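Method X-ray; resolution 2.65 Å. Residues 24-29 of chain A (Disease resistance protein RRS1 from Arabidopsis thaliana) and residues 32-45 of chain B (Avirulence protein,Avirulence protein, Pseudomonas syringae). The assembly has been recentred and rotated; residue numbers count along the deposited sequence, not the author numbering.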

# COMPACT_ATOMS: atom_id res chain seq x y z
N LYS A 24 5.07 -2.74 -5.58
CA LYS A 24 4.00 -1.75 -5.33
C LYS A 24 2.70 -2.49 -5.03
O LYS A 24 2.24 -3.22 -5.89
CB LYS A 24 3.81 -0.85 -6.56
CG LYS A 24 2.91 0.35 -6.35
CD LYS A 24 2.65 1.13 -7.62
CE LYS A 24 2.36 2.59 -7.35
NZ LYS A 24 1.62 3.23 -8.47
N TYR A 25 2.13 -2.29 -3.84
CA TYR A 25 0.87 -2.95 -3.42
C TYR A 25 -0.31 -1.98 -3.51
O TYR A 25 -1.45 -2.46 -3.46
CB TYR A 25 1.03 -3.60 -2.04
CG TYR A 25 1.20 -2.66 -0.87
CD1 TYR A 25 2.45 -2.22 -0.47
CD2 TYR A 25 0.10 -2.25 -0.13
CE1 TYR A 25 2.61 -1.38 0.62
CE2 TYR A 25 0.24 -1.41 0.96
CZ TYR A 25 1.50 -0.97 1.34
OH TYR A 25 1.64 -0.13 2.42
N GLY A 26 -0.06 -0.67 -3.68
CA GLY A 26 -1.15 0.31 -3.89
C GLY A 26 -0.67 1.74 -4.08
O GLY A 26 0.54 2.00 -3.91
N GLN A 27 -1.60 2.63 -4.43
CA GLN A 27 -1.38 4.09 -4.56
C GLN A 27 -2.62 4.85 -4.07
O GLN A 27 -3.74 4.32 -4.18
CB GLN A 27 -1.11 4.46 -6.02
CG GLN A 27 -2.26 4.06 -6.95
CD GLN A 27 -2.02 4.46 -8.39
OE1 GLN A 27 -0.98 5.00 -8.76
NE2 GLN A 27 -3.01 4.18 -9.22
N LYS A 28 -2.43 6.08 -3.58
CA LYS A 28 -3.52 6.97 -3.12
C LYS A 28 -3.47 8.27 -3.93
O LYS A 28 -2.39 8.84 -4.06
CB LYS A 28 -3.36 7.27 -1.62
CG LYS A 28 -4.47 8.10 -0.99
CD LYS A 28 -4.15 8.54 0.42
CE LYS A 28 -5.39 8.80 1.24
NZ LYS A 28 -5.13 9.75 2.33
N ASP A 29 -4.62 8.71 -4.45
CA ASP A 29 -4.80 10.09 -4.97
C ASP A 29 -4.69 11.05 -3.78
O ASP A 29 -5.49 10.93 -2.85
CB ASP A 29 -6.12 10.22 -5.73
CG ASP A 29 -6.22 9.29 -6.93
OD1 ASP A 29 -5.16 9.01 -7.54
OD2 ASP A 29 -7.34 8.86 -7.24
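Chain B, residues 32-45: EDKQLMVNNLTDEL

A helix of chain B packs along a strand of chain A, with one buried tyrosine lying on the helix and one lysine–glutamate salt bridge further along. Residues 32–45 of chain B are helical throughout, held by i-to-i+4 backbone hydrogen bonds such as Leu B41 N to Met B37 O at 2.9 Å. The strand and helix run in the same general direction, their axes crossing at -31° and approaching to 7.5 Å. The register steps along the helix accordingly: Tyr A25 lies nearest Asp B33 (CA to CA 5.4 Å), Gly A26 nearest Met B37 (6.1 Å) and Lys A28 nearest Leu B41 (8.4 Å), so the backbones diverge toward their C-terminal ends.

Tyr A25, in the p rotamer, contributes the largest covered area. Leu B36 CD2 sits over one face of its ring, 3.9 Å from the centroid in a CH-pi contact, while Tyr A25 CD2 comes within 4.0 Å of Met B37 CB. The ring also comes close to the helix backbone, with Tyr A25 CD2 3.2 Å from Asp B33 O. At the ring edge, Asn B40 ND2 donates a weak hydrogen bond to Tyr A25 OH at 2.7 Å, its angle of 127° far from linear.

Gly A26 permits the close fit beside the tyrosine. Its CA is 3.8 Å from Met B37 SD, and a CB built there would clash with that sulfur at 2.5 Å. Alternation then turns Gln A27 away and Lys A28 toward the helix. The extended, all-t Lys A28 chain bridges the wider gap: its CE lies 4.0 Å from Leu B41 CD2, and its NZ forms a salt bridge with Glu B44 OE1 at 3.5 Å. Asn B40 and Glu B44, one helical turn apart, thus both present polar groups to the strand.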

# COMPACT_ATOMS: atom_id res chain seq x y z
N GLU B 32 -3.24 -10.26 0.96
CA GLU B 32 -2.54 -9.63 2.11
C GLU B 32 -2.01 -8.25 1.71
O GLU B 32 -2.08 -7.33 2.56
CB GLU B 32 -1.38 -10.49 2.59
CG GLU B 32 -1.83 -11.69 3.41
CD GLU B 32 -0.67 -12.40 4.09
OE1 GLU B 32 -0.55 -13.64 3.91
OE2 GLU B 32 0.11 -11.71 4.79
N ASP B 33 -1.50 -8.12 0.48
CA ASP B 33 -1.03 -6.83 -0.11
C ASP B 33 -2.21 -5.84 -0.10
O ASP B 33 -2.00 -4.68 0.28
CB ASP B 33 -0.49 -7.02 -1.53
CG ASP B 33 0.91 -7.60 -1.61
OD1 ASP B 33 1.74 -7.28 -0.72
OD2 ASP B 33 1.17 -8.37 -2.57
N LYS B 34 -3.39 -6.30 -0.49
CA LYS B 34 -4.62 -5.47 -0.54
C LYS B 34 -5.04 -5.13 0.89
O LYS B 34 -5.22 -3.93 1.19
CB LYS B 34 -5.75 -6.20 -1.27
CG LYS B 34 -6.97 -5.35 -1.59
CD LYS B 34 -6.66 -4.10 -2.41
CE LYS B 34 -5.94 -4.42 -3.70
NZ LYS B 34 -6.06 -3.30 -4.67
N GLN B 35 -5.14 -6.15 1.75
CA GLN B 35 -5.44 -5.99 3.20
C GLN B 35 -4.47 -4.97 3.80
O GLN B 35 -4.90 -4.20 4.67
CB GLN B 35 -5.39 -7.33 3.92
CG GLN B 35 -5.75 -7.27 5.40
CD GLN B 35 -7.19 -6.89 5.68
OE1 GLN B 35 -8.05 -7.74 5.89
NE2 GLN B 35 -7.46 -5.59 5.69
N LEU B 36 -3.21 -4.93 3.33
CA LEU B 36 -2.21 -3.97 3.84
C LEU B 36 -2.62 -2.55 3.44
O LEU B 36 -2.62 -1.66 4.31
CB LEU B 36 -0.83 -4.33 3.30
CG LEU B 36 0.34 -3.50 3.85
CD1 LEU B 36 0.31 -3.44 5.37
CD2 LEU B 36 1.66 -4.06 3.36
N MET B 37 -2.98 -2.36 2.17
CA MET B 37 -3.40 -1.04 1.63
C MET B 37 -4.65 -0.60 2.39
O MET B 37 -4.71 0.57 2.82
CB MET B 37 -3.68 -1.10 0.13
CG MET B 37 -3.83 0.26 -0.54
SD MET B 37 -2.34 1.30 -0.42
CE MET B 37 -3.09 2.92 -0.55
N VAL B 38 -5.60 -1.51 2.58
CA VAL B 38 -6.85 -1.25 3.35
C VAL B 38 -6.47 -0.74 4.74
O VAL B 38 -7.19 0.13 5.26
CB VAL B 38 -7.76 -2.48 3.46
CG1 VAL B 38 -8.95 -2.21 4.37
CG2 VAL B 38 -8.23 -2.96 2.09
N ASN B 39 -5.39 -1.27 5.32
CA ASN B 39 -4.94 -0.90 6.69
C ASN B 39 -4.35 0.50 6.66
O ASN B 39 -4.63 1.28 7.58
CB ASN B 39 -3.96 -1.92 7.26
CG ASN B 39 -4.62 -3.24 7.56
OD1 ASN B 39 -5.85 -3.34 7.56
ND2 ASN B 39 -3.83 -4.27 7.81
N ASN B 40 -3.55 0.82 5.64
CA ASN B 40 -2.97 2.17 5.47
C ASN B 40 -4.11 3.17 5.35
O ASN B 40 -4.11 4.18 6.09
CB ASN B 40 -2.08 2.26 4.23
CG ASN B 40 -0.89 1.34 4.32
OD1 ASN B 40 -0.07 1.48 5.22
ND2 ASN B 40 -0.78 0.40 3.40
N LEU B 41 -5.07 2.88 4.47
CA LEU B 41 -6.19 3.80 4.15
C LEU B 41 -7.03 4.00 5.40
O LEU B 41 -7.44 5.14 5.66
CB LEU B 41 -6.98 3.23 2.98
CG LEU B 41 -6.29 3.36 1.63
CD1 LEU B 41 -7.15 2.81 0.50
CD2 LEU B 41 -5.90 4.81 1.35
N THR B 42 -7.21 2.93 6.19
CA THR B 42 -7.92 2.99 7.49
C THR B 42 -7.11 3.87 8.45
O THR B 42 -7.69 4.84 8.96
CB THR B 42 -8.25 1.59 8.01
OG1 THR B 42 -9.11 0.99 7.04
CG2 THR B 42 -8.93 1.60 9.35
N ASP B 43 -5.82 3.58 8.65
CA ASP B 43 -4.93 4.44 9.48
C ASP B 43 -5.16 5.91 9.09
O ASP B 43 -5.43 6.73 10.00
CB ASP B 43 -3.45 4.07 9.34
CG ASP B 43 -3.05 2.84 10.14
OD1 ASP B 43 -3.83 2.43 11.01
OD2 ASP B 43 -1.95 2.29 9.87
N GLU B 44 -5.08 6.23 7.80
CA GLU B 44 -5.12 7.63 7.30
C GLU B 44 -6.51 8.20 7.61
O GLU B 44 -6.59 9.29 8.21
CB GLU B 44 -4.74 7.70 5.81
CG GLU B 44 -3.26 7.49 5.54
CD GLU B 44 -2.88 6.92 4.18
OE1 GLU B 44 -3.79 6.68 3.36
OE2 GLU B 44 -1.66 6.71 3.93
N LEU B 45 -7.57 7.45 7.30
CA LEU B 45 -8.98 7.87 7.56
C LEU B 45 -9.15 8.23 9.04
O LEU B 45 -9.73 9.28 9.34
CB LEU B 45 -9.93 6.76 7.13
CG LEU B 45 -11.40 6.97 7.50
CD1 LEU B 45 -11.90 8.32 7.03
CD2 LEU B 45 -12.28 5.86 6.92